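Local coordinates for DUF4393 domain-containing protein (PDB 3H35) that is of unknown function but belongs to the abortive infection alpha family, which suggests, without proof, a part in bacterial defence against phage, at residues S53-E58 with A107-H112; L73-S78 with G85-R90; T130-C135 with I157-L162. All blocks are in the same frame, centred on the assembly; numbering follows the deposited sequence.

Overall arrangement
All three contacts lie in one chain of an assembly of three. Contact 2 pairs strands 71-77 and 87-91, the hairpin at one margin of a four-stranded antiparallel sheet. Contact 3 sets helix 129-137 against strand 156-164, the sheet neighbour of 71-77; the centres of contacts 2 and 3 are about 12 Å apart. Contact 1 joins the start of helix 56-65 to helix 106-115, with its centre about 17 Å from that of contact 2 and about 19 Å from that of contact 3. Along the chain, contact 1 encloses contact 2 and contact 3 follows. Leu110 of helix 106-115 packs on Leu73 and Leu162, tying helix 106-115 to the sheet.

Contact 1 (S53-E58 with A107-H112). With EDO (1,2-ethanediol), chain D.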
loop_
_atom_site.group_PDB
_atom_site.type_symbol
_atom_site.label_atom_id
_atom_site.label_comp_id
_atom_site.label_asym_id
_atom_site.label_seq_id
_atom_site.Cartn_x
_atom_site.Cartn_y
_atom_site.Cartn_z
ATOM N N SER A 53 -0.925 -11.992 11.761
ATOM C CA SER A 53 -0.250 -12.278 10.490
ATOM C C SER A 53 1.153 -11.638 10.375
ATOM O O SER A 53 1.902 -11.917 9.457
ATOM C CB SER A 53 -1.124 -11.774 9.335
ATOM O OG SER A 53 -1.201 -10.349 9.358
ATOM N N LEU A 54 1.505 -10.728 11.282
ATOM C CA LEU A 54 2.840 -10.167 11.289
ATOM C C LEU A 54 3.880 -11.265 11.546
ATOM O O LEU A 54 3.612 -12.202 12.278
ATOM C CB LEU A 54 2.946 -9.107 12.380
ATOM C CG LEU A 54 2.112 -7.816 12.216
ATOM C CD1 LEU A 54 2.340 -6.945 13.488
ATOM C CD2 LEU A 54 2.473 -7.000 10.922
ATOM N N THR A 55 5.082 -11.163 10.977
ATOM C CA THR A 55 6.153 -12.056 11.396
ATOM C C THR A 55 6.579 -11.600 12.825
ATOM O O THR A 55 6.274 -10.478 13.256
ATOM C CB THR A 55 7.400 -12.018 10.490
ATOM O OG1 THR A 55 8.077 -10.776 10.698
ATOM C CG2 THR A 55 7.071 -12.209 8.979
ATOM N N GLY A 56 7.256 -12.485 13.559
ATOM C CA GLY A 56 7.728 -12.160 14.923
ATOM C C GLY A 56 8.526 -10.834 14.935
ATOM O O GLY A 56 8.329 -9.977 15.794
ATOM N N ASP A 57 9.400 -10.653 13.956
ATOM C CA ASP A 57 10.212 -9.436 13.912
ATOM C C ASP A 57 9.307 -8.222 13.747
ATOM O O ASP A 57 9.478 -7.256 14.477
ATOM C CB ASP A 57 11.290 -9.483 12.811
ATOM C CG ASP A 57 12.499 -10.332 13.202
ATOM O OD1 ASP A 57 12.541 -10.743 14.371
ATOM O OD2 ASP A 57 13.413 -10.585 12.363
ATOM N N GLU A 58 8.350 -8.286 12.825
ATOM C CA GLU A 58 7.397 -7.178 12.619
ATOM C C GLU A 58 6.599 -6.868 13.891
ATOM O O GLU A 58 6.367 -5.696 14.209
ATOM C CB GLU A 58 6.422 -7.489 11.466
ATOM C CG GLU A 58 7.078 -7.424 10.085
ATOM C CD GLU A 58 6.302 -8.140 8.993
ATOM O OE1 GLU A 58 5.350 -8.869 9.338
ATOM O OE2 GLU A 58 6.678 -7.987 7.790
ATOM N N ALA A 107 14.135 -3.016 6.119
ATOM C CA ALA A 107 13.438 -2.290 5.072
ATOM C C ALA A 107 12.182 -3.034 4.586
ATOM O O ALA A 107 11.124 -2.407 4.416
ATOM C CB ALA A 107 14.393 -1.921 3.899
ATOM N N LEU A 108 12.269 -4.354 4.432
ATOM C CA LEU A 108 11.090 -5.164 4.112
ATOM C C LEU A 108 10.019 -5.055 5.186
ATOM O O LEU A 108 8.817 -4.898 4.887
ATOM C CB LEU A 108 11.444 -6.641 3.951
ATOM C CG LEU A 108 12.048 -7.052 2.617
ATOM C CD1 LEU A 108 12.837 -8.422 2.794
ATOM C CD2 LEU A 108 10.945 -7.121 1.525
ATOM N N TYR A 109 10.463 -5.125 6.444
ATOM C CA TYR A 109 9.522 -5.038 7.555
ATOM C C TYR A 109 8.822 -3.701 7.559
ATOM O O TYR A 109 7.615 -3.621 7.782
ATOM C CB TYR A 109 10.235 -5.210 8.884
ATOM C CG TYR A 109 10.861 -6.567 9.121
ATOM C CD1 TYR A 109 10.377 -7.726 8.475
ATOM C CD2 TYR A 109 11.912 -6.712 10.025
ATOM C CE1 TYR A 109 10.944 -8.974 8.713
ATOM C CE2 TYR A 109 12.496 -7.984 10.285
ATOM C CZ TYR A 109 12.007 -9.103 9.627
ATOM O OH TYR A 109 12.547 -10.354 9.899
ATOM N N LEU A 110 9.585 -2.626 7.370
ATOM C CA LEU A 110 8.978 -1.294 7.368
ATOM C C LEU A 110 8.031 -1.100 6.196
ATOM O O LEU A 110 6.972 -0.480 6.334
ATOM C CB LEU A 110 10.032 -0.216 7.382
ATOM C CG LEU A 110 10.841 -0.081 8.676
ATOM C CD1 LEU A 110 12.080 0.836 8.469
ATOM C CD2 LEU A 110 9.956 0.452 9.781
ATOM N N ASN A 111 8.361 -1.664 5.036
ATOM C CA ASN A 111 7.447 -1.569 3.900
ATOM C C ASN A 111 6.095 -2.186 4.256
ATOM O O ASN A 111 5.071 -1.613 3.968
ATOM C CB ASN A 111 7.983 -2.279 2.680
ATOM C CG ASN A 111 7.260 -1.866 1.432
ATOM O OD1 ASN A 111 7.549 -0.802 0.872
ATOM N ND2 ASN A 111 6.265 -2.625 1.053
ATOM N N HIS A 112 6.113 -3.352 4.898
ATOM C CA HIS A 112 4.885 -4.002 5.332
ATOM C C HIS A 112 4.122 -3.212 6.418
ATOM O O HIS A 112 2.919 -3.045 6.302
ATOM C CB HIS A 112 5.206 -5.414 5.862
ATOM C CG HIS A 112 3.985 -6.242 6.187
ATOM N ND1 HIS A 112 3.216 -6.851 5.224
ATOM C CD2 HIS A 112 3.403 -6.539 7.374
ATOM C CE1 HIS A 112 2.225 -7.502 5.798
ATOM N NE2 HIS A 112 2.307 -7.320 7.109
HETATM C C1 EDO D . 8.534 1.898 2.882
HETATM O O1 EDO D . 8.967 1.259 1.669
HETATM C C2 EDO D . 7.122 2.433 2.783
HETATM O O2 EDO D . 7.046 3.612 3.568
HETATM O O HOH W 1 0.038 -8.034 8.619
HETATM O O HOH W 2 10.484 -12.310 9.670
HETATM O O HOH W 3 8.075 -7.763 5.532
#
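Ser53, through a water, and Leu54, directly, meet His112 where the chain turns through a capping box into helix 56-65, beside helix 106-115. The water bonds Ser53 OG and His112 NE2; Leu54 CD2 lies 3.7 Å from His112 CD2, in the plane of the imidazole at its edge. Thr55 is the N-cap and forms the box with Glu58. Its OG1 sits between backbone N and carbonyl carbon (chi1 72°), where it accepts from Glu58 N at 3.3 Å; Thr55 N donates to Glu58 OE1 at 2.8 Å, from above the carboxylate plane. Asp57 packs CB on Tyr109, 3.2 Å from CE2 and close to CZ, and takes the phenol, Tyr109 OH to Asp57 OD2 2.6 Å, on the anti side of a carboxylate turned 76° from the ring. The amides of Gln101 and Cys102 bind the same carboxylate. Glu58 lays CG near CD1 of Tyr109, while its carboxylate lies within 4° of parallel to the His112 ring. Arg49 of the second subunit forms a salt bridge with OE1, so the cap is also part of a subunit interface. A water donates to Glu58 OE2 at 2.7 Å and, weakly, to Leu108 O.

Contact 2 (L73-S78 with G85-R90). With EDO (1,2-ethanediol), chain D.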
loop_
_atom_site.group_PDB
_atom_site.type_symbol
_atom_site.label_atom_id
_atom_site.label_comp_id
_atom_site.label_asym_id
_atom_site.label_seq_id
_atom_site.Cartn_x
_atom_site.Cartn_y
_atom_site.Cartn_z
ATOM N N LEU A 73 14.188 7.320 11.357
ATOM C CA LEU A 73 13.758 6.765 10.099
ATOM C C LEU A 73 14.453 7.489 8.982
ATOM O O LEU A 73 14.461 8.709 8.931
ATOM C CB LEU A 73 12.231 6.976 9.958
ATOM C CG LEU A 73 11.497 6.275 8.813
ATOM C CD1 LEU A 73 11.667 4.743 8.938
ATOM C CD2 LEU A 73 10.024 6.685 8.826
ATOM N N LEU A 74 15.068 6.753 8.091
ATOM C CA LEU A 74 15.580 7.354 6.857
ATOM C C LEU A 74 14.642 6.952 5.748
ATOM O O LEU A 74 14.304 5.774 5.600
ATOM C CB LEU A 74 16.996 6.846 6.521
ATOM C CG LEU A 74 18.151 7.087 7.496
ATOM C CD1 LEU A 74 19.451 6.498 6.863
ATOM C CD2 LEU A 74 18.281 8.563 7.824
ATOM N N THR A 75 14.187 7.928 4.991
ATOM C CA THR A 75 13.306 7.671 3.881
ATOM C C THR A 75 13.984 8.109 2.587
ATOM O O THR A 75 14.505 9.212 2.496
ATOM C CB THR A 75 11.974 8.417 4.101
ATOM O OG1 THR A 75 11.372 8.012 5.360
ATOM C CG2 THR A 75 11.046 8.171 2.945
ATOM N N LEU A 76 14.006 7.221 1.605
ATOM C CA LEU A 76 14.495 7.530 0.288
ATOM C C LEU A 76 13.311 7.885 -0.566
ATOM O O LEU A 76 12.365 7.092 -0.746
ATOM C CB LEU A 76 15.268 6.360 -0.308
ATOM C CG LEU A 76 16.565 5.993 0.404
ATOM C CD1 LEU A 76 17.215 4.739 -0.248
ATOM C CD2 LEU A 76 17.547 7.176 0.442
ATOM N N TYR A 77 13.381 9.115 -1.071
ATOM C CA TYR A 77 12.409 9.703 -1.947
ATOM C C TYR A 77 12.946 9.800 -3.353
ATOM O O TYR A 77 14.107 10.150 -3.566
ATOM C CB TYR A 77 12.103 11.125 -1.504
ATOM C CG TYR A 77 11.196 11.213 -0.333
ATOM C CD1 TYR A 77 9.826 11.246 -0.493
ATOM C CD2 TYR A 77 11.700 11.256 0.945
ATOM C CE1 TYR A 77 8.959 11.333 0.630
ATOM C CE2 TYR A 77 10.858 11.351 2.066
ATOM C CZ TYR A 77 9.494 11.379 1.894
ATOM O OH TYR A 77 8.693 11.450 2.993
ATOM N N SER A 78 12.049 9.613 -4.310
ATOM C CA SER A 78 12.416 9.532 -5.701
ATOM C C SER A 78 12.991 10.818 -6.229
ATOM O O SER A 78 13.786 10.796 -7.142
ATOM C CB SER A 78 11.201 9.148 -6.545
ATOM O OG SER A 78 10.181 10.114 -6.421
ATOM N N GLY A 85 8.729 13.834 -4.595
ATOM C CA GLY A 85 8.071 12.729 -5.274
ATOM C C GLY A 85 7.623 11.648 -4.304
ATOM O O GLY A 85 7.076 11.944 -3.238
ATOM N N GLU A 86 7.882 10.394 -4.638
ATOM C CA GLU A 86 7.339 9.287 -3.843
ATOM C C GLU A 86 8.360 8.572 -2.955
ATOM O O GLU A 86 9.555 8.559 -3.227
ATOM C CB GLU A 86 6.650 8.274 -4.763
ATOM C CG GLU A 86 5.183 8.636 -5.091
ATOM C CD GLU A 86 4.540 7.638 -6.061
ATOM O OE1 GLU A 86 5.309 6.832 -6.676
ATOM O OE2 GLU A 86 3.275 7.663 -6.201
ATOM N N VAL A 87 7.842 7.934 -1.916
ATOM C CA VAL A 87 8.659 7.156 -0.969
ATOM C C VAL A 87 9.099 5.844 -1.639
ATOM O O VAL A 87 8.265 5.089 -2.122
ATOM C CB VAL A 87 7.872 6.825 0.327
ATOM C CG1 VAL A 87 8.558 5.710 1.078
ATOM C CG2 VAL A 87 7.667 8.086 1.196
ATOM N N LEU A 88 10.394 5.559 -1.664
ATOM C CA LEU A 88 10.870 4.337 -2.294
ATOM C C LEU A 88 11.342 3.268 -1.336
ATOM O O LEU A 88 11.297 2.123 -1.680
ATOM C CB LEU A 88 12.013 4.634 -3.258
ATOM C CG LEU A 88 11.609 5.445 -4.479
ATOM C CD1 LEU A 88 12.776 5.610 -5.426
ATOM C CD2 LEU A 88 10.420 4.791 -5.188
ATOM N N TYR A 89 11.846 3.641 -0.159
ATOM C CA TYR A 89 12.595 2.744 0.668
ATOM C C TYR A 89 12.692 3.387 2.022
ATOM O O TYR A 89 12.810 4.595 2.118
ATOM C CB TYR A 89 14.017 2.551 0.108
ATOM C CG TYR A 89 14.871 1.484 0.793
ATOM C CD1 TYR A 89 14.836 0.177 0.353
ATOM C CD2 TYR A 89 15.783 1.799 1.826
ATOM C CE1 TYR A 89 15.620 -0.784 0.918
ATOM C CE2 TYR A 89 16.573 0.799 2.414
ATOM C CZ TYR A 89 16.475 -0.471 1.926
ATOM O OH TYR A 89 17.225 -1.508 2.437
ATOM N N ARG A 90 12.623 2.582 3.061
ATOM C CA ARG A 90 12.717 3.094 4.406
ATOM C C ARG A 90 13.621 2.215 5.241
ATOM O O ARG A 90 13.649 1.013 5.043
ATOM C CB ARG A 90 11.355 3.251 5.037
ATOM C CG ARG A 90 10.670 4.490 4.549
ATOM C CD ARG A 90 9.323 4.761 5.199
ATOM N NE ARG A 90 9.060 6.206 5.191
ATOM C CZ ARG A 90 7.889 6.775 4.958
ATOM N NH1 ARG A 90 6.820 6.040 4.659
ATOM N NH2 ARG A 90 7.798 8.096 4.992
HETATM C C1 EDO D . 8.534 1.898 2.882
HETATM O O1 EDO D . 8.967 1.259 1.669
HETATM C C2 EDO D . 7.122 2.433 2.783
HETATM O O2 EDO D . 7.046 3.612 3.568
#
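Thr75 and Arg90 stand side by side and point the same way, a non-hydrogen-bonded pair of the antiparallel hairpin 71-77/87-91. In Arg90, chi1 of -78° sets CG anti to the carbonyl carbon, and the chain runs extended to NE, which lies beside Thr75. NE donates to Thr75 OG1 at 2.9 Å, nearly straight at 169° and close to the guanidinium plane. Val87 CG2 lies over one face of that group, toward its rim, and also reaches CE1 of Tyr77 at 3.5 Å. The Tyr77 ring crosses Val87 obliquely and stands 84° from the guanidinium plane. On the reverse face of the sheet Leu76 and Tyr89 run alongside each other, Leu76 CD1 to Tyr89 CD2 3.9 Å, against helix 139-151. A classic beta bulge interrupts the pairing: Leu88 and Tyr89 both face Leu76, whose O accepts from Leu88 N at 2.7 Å while its N donates to Tyr89 O. Beyond the strand end, Ser78 and Glu86 trade two bonds, Ser78 N to Glu86 O and Glu86 N to Ser78 OG.

Glu160 on the next strand binds Thr75, Tyr77 and Arg90 together, the last by a salt bridge to NH2. An ethanediol, probably from the crystallisation liquor, accepts from Arg90 NH1, its O2 2.7 Å away. With a carboxylate on NH2 and a hydroxyl on NE, the cationic guanidinium is held in both position and rotation, and its charge would be expected to favour the ionised form of Glu160.

Contact 3 (T130-C135 with I157-L162); sequences TDYELC and IRRETL
Tyr132 lies against the side chain of Arg159, its ring only 13° from parallel to the guanidinium. The two groups are displaced, so each flat group meets aliphatic carbon of the other. Arg159 CB sits over one face of the ring, toward its rim and 3.9 Å from its centroid, a CH-pi contact. In turn Tyr132 CB comes over one face of the guanidinium, 3.5 Å from Arg159 NE. Tyr132 CG is anti to its own carbonyl carbon (chi1 -66°), which puts it against the arginine chain. That extended chain follows the ring, CG near Tyr132 CD1 and CD near Tyr132 CG.

At the far end of the tyrosine, the hydroxyl donates to the backbone: Tyr132 OH is 2.7 Å from Glu160 O, approaching from well above the carbonyl plane, with a C=O...O angle of 114°. The amide of Thr125 is also hydrogen-bonded to this hydroxyl, so it is held by two backbone groups.

The contact docks helix 129-137 on strand 156-164, an inner strand of the antiparallel sheet; the axes of segments 130-135 and 157-162 pass 9.9 Å apart. Tyr132 spans from the helix to the strand, with Ala72 of strand 71-77 beside it and the Phe124 ring against it.

Farther out, Glu133 reaches Arg159 by way of a water that donates to Glu133 OE2 at 2.6 Å and accepts from Arg159 NH1. The direct ionic partner of the arginine is Glu136, one turn along the helix from Glu133, in a salt bridge with NH2. On the strand, Thr161 OG1 is hydrogen-bonded to Asp123 O and Thr125 OG1. Arg158 NH2 forms a salt bridge with Glu160 OE2 at 2.7 Å, and Arg158 NH1 another with Asp123.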
loop_
_atom_site.group_PDB
_atom_site.type_symbol
_atom_site.label_atom_id
_atom_site.label_comp_id
_atom_site.label_asym_id
_atom_site.label_seq_id
_atom_site.Cartn_x
_atom_site.Cartn_y
_atom_site.Cartn_z
ATOM N N THR A 130 22.174 11.213 16.506
ATOM C CA THR A 130 23.149 10.135 16.540
ATOM C C THR A 130 22.627 8.903 15.806
ATOM O O THR A 130 23.347 8.328 14.973
ATOM C CB THR A 130 23.494 9.801 17.978
ATOM O OG1 THR A 130 24.202 10.915 18.523
ATOM C CG2 THR A 130 24.365 8.577 18.062
ATOM N N ASP A 131 21.361 8.541 16.067
ATOM C CA ASP A 131 20.748 7.408 15.373
ATOM C C ASP A 131 20.670 7.551 13.850
ATOM O O ASP A 131 20.928 6.599 13.117
ATOM C CB ASP A 131 19.362 7.129 15.938
ATOM C CG ASP A 131 19.433 6.546 17.343
ATOM O OD1 ASP A 131 19.985 5.440 17.479
ATOM O OD2 ASP A 131 18.978 7.203 18.300
ATOM N N TYR A 132 20.317 8.731 13.368
ATOM C CA TYR A 132 20.336 8.952 11.929
ATOM C C TYR A 132 21.729 8.675 11.360
ATOM O O TYR A 132 21.853 8.040 10.305
ATOM C CB TYR A 132 19.952 10.381 11.600
ATOM C CG TYR A 132 18.516 10.741 11.950
ATOM C CD1 TYR A 132 17.449 10.113 11.328
ATOM C CD2 TYR A 132 18.234 11.747 12.876
ATOM C CE1 TYR A 132 16.132 10.436 11.662
ATOM C CE2 TYR A 132 16.941 12.079 13.206
ATOM C CZ TYR A 132 15.878 11.429 12.590
ATOM O OH TYR A 132 14.583 11.788 12.926
ATOM N N GLU A 133 22.761 9.166 12.072
ATOM C CA GLU A 133 24.143 9.005 11.671
ATOM C C GLU A 133 24.532 7.545 11.634
ATOM O O GLU A 133 25.092 7.084 10.644
ATOM C CB GLU A 133 25.084 9.817 12.583
ATOM C CG GLU A 133 24.911 11.313 12.413
ATOM C CD GLU A 133 25.623 12.169 13.482
ATOM O OE1 GLU A 133 26.324 11.614 14.388
ATOM O OE2 GLU A 133 25.473 13.414 13.413
ATOM N N LEU A 134 24.202 6.800 12.681
ATOM C CA LEU A 134 24.375 5.350 12.650
ATOM C C LEU A 134 23.645 4.714 11.468
ATOM O O LEU A 134 24.202 3.840 10.813
ATOM C CB LEU A 134 23.855 4.691 13.928
ATOM C CG LEU A 134 24.591 4.983 15.220
ATOM C CD1 LEU A 134 23.814 4.298 16.339
ATOM C CD2 LEU A 134 26.127 4.552 15.191
ATOM N N CYS A 135 22.394 5.110 11.209
ATOM C CA CYS A 135 21.673 4.533 10.090
ATOM C C CYS A 135 22.313 4.885 8.747
ATOM O O CYS A 135 22.402 4.041 7.855
ATOM C CB CYS A 135 20.235 5.028 10.066
ATOM S SG CYS A 135 19.222 4.328 11.358
ATOM N N ILE A 157 17.735 11.320 0.592
ATOM C CA ILE A 157 17.484 10.849 1.948
ATOM C C ILE A 157 16.772 11.939 2.677
ATOM O O ILE A 157 17.193 13.089 2.649
ATOM C CB ILE A 157 18.754 10.620 2.754
ATOM C CG1 ILE A 157 19.656 9.604 2.046
ATOM C CG2 ILE A 157 18.379 10.132 4.182
ATOM C CD1 ILE A 157 20.959 9.281 2.758
ATOM N N ARG A 158 15.709 11.570 3.367
ATOM C CA ARG A 158 15.092 12.462 4.304
ATOM C C ARG A 158 15.033 11.814 5.658
ATOM O O ARG A 158 14.553 10.687 5.786
ATOM C CB ARG A 158 13.689 12.847 3.861
ATOM C CG ARG A 158 13.101 13.928 4.723
ATOM C CD ARG A 158 11.798 14.476 4.111
ATOM N NE ARG A 158 11.298 15.659 4.826
ATOM C CZ ARG A 158 10.319 15.651 5.737
ATOM N NH1 ARG A 158 9.939 16.789 6.318
ATOM N NH2 ARG A 158 9.703 14.528 6.072
ATOM N N ARG A 159 15.520 12.542 6.658
ATOM C CA ARG A 159 15.470 12.111 8.026
ATOM C C ARG A 159 14.077 12.361 8.600
ATOM O O ARG A 159 13.571 13.468 8.615
ATOM C CB ARG A 159 16.519 12.812 8.870
ATOM C CG ARG A 159 17.963 12.442 8.517
ATOM C CD ARG A 159 18.907 13.383 9.224
ATOM N NE ARG A 159 20.282 12.917 9.195
ATOM C CZ ARG A 159 21.263 13.477 9.880
ATOM N NH1 ARG A 159 21.030 14.537 10.656
ATOM N NH2 ARG A 159 22.473 12.959 9.815
ATOM N N GLU A 160 13.471 11.281 9.075
ATOM C CA GLU A 160 12.128 11.320 9.606
ATOM C C GLU A 160 12.076 10.541 10.941
ATOM O O GLU A 160 13.095 10.043 11.442
ATOM C CB GLU A 160 11.169 10.758 8.551
ATOM C CG GLU A 160 11.161 11.587 7.241
ATOM C CD GLU A 160 10.190 11.077 6.192
ATOM O OE1 GLU A 160 9.892 9.861 6.152
ATOM O OE2 GLU A 160 9.722 11.907 5.393
ATOM N N THR A 161 10.886 10.478 11.516
ATOM C CA THR A 161 10.666 9.811 12.770
ATOM C C THR A 161 9.556 8.757 12.649
ATOM O O THR A 161 8.470 9.048 12.145
ATOM C CB THR A 161 10.302 10.843 13.828
ATOM O OG1 THR A 161 11.321 11.867 13.851
ATOM C CG2 THR A 161 10.177 10.166 15.199
ATOM N N LEU A 162 9.841 7.538 13.092
ATOM C CA LEU A 162 8.899 6.423 12.988
ATOM C C LEU A 162 8.089 6.383 14.243
ATOM O O LEU A 162 8.656 6.413 15.320
ATOM C CB LEU A 162 9.658 5.101 12.851
ATOM C CG LEU A 162 8.881 3.785 12.781
ATOM C CD1 LEU A 162 8.052 3.739 11.464
ATOM C CD2 LEU A 162 9.887 2.603 12.888
HETATM O O HOH W 4 23.874 14.801 11.976
#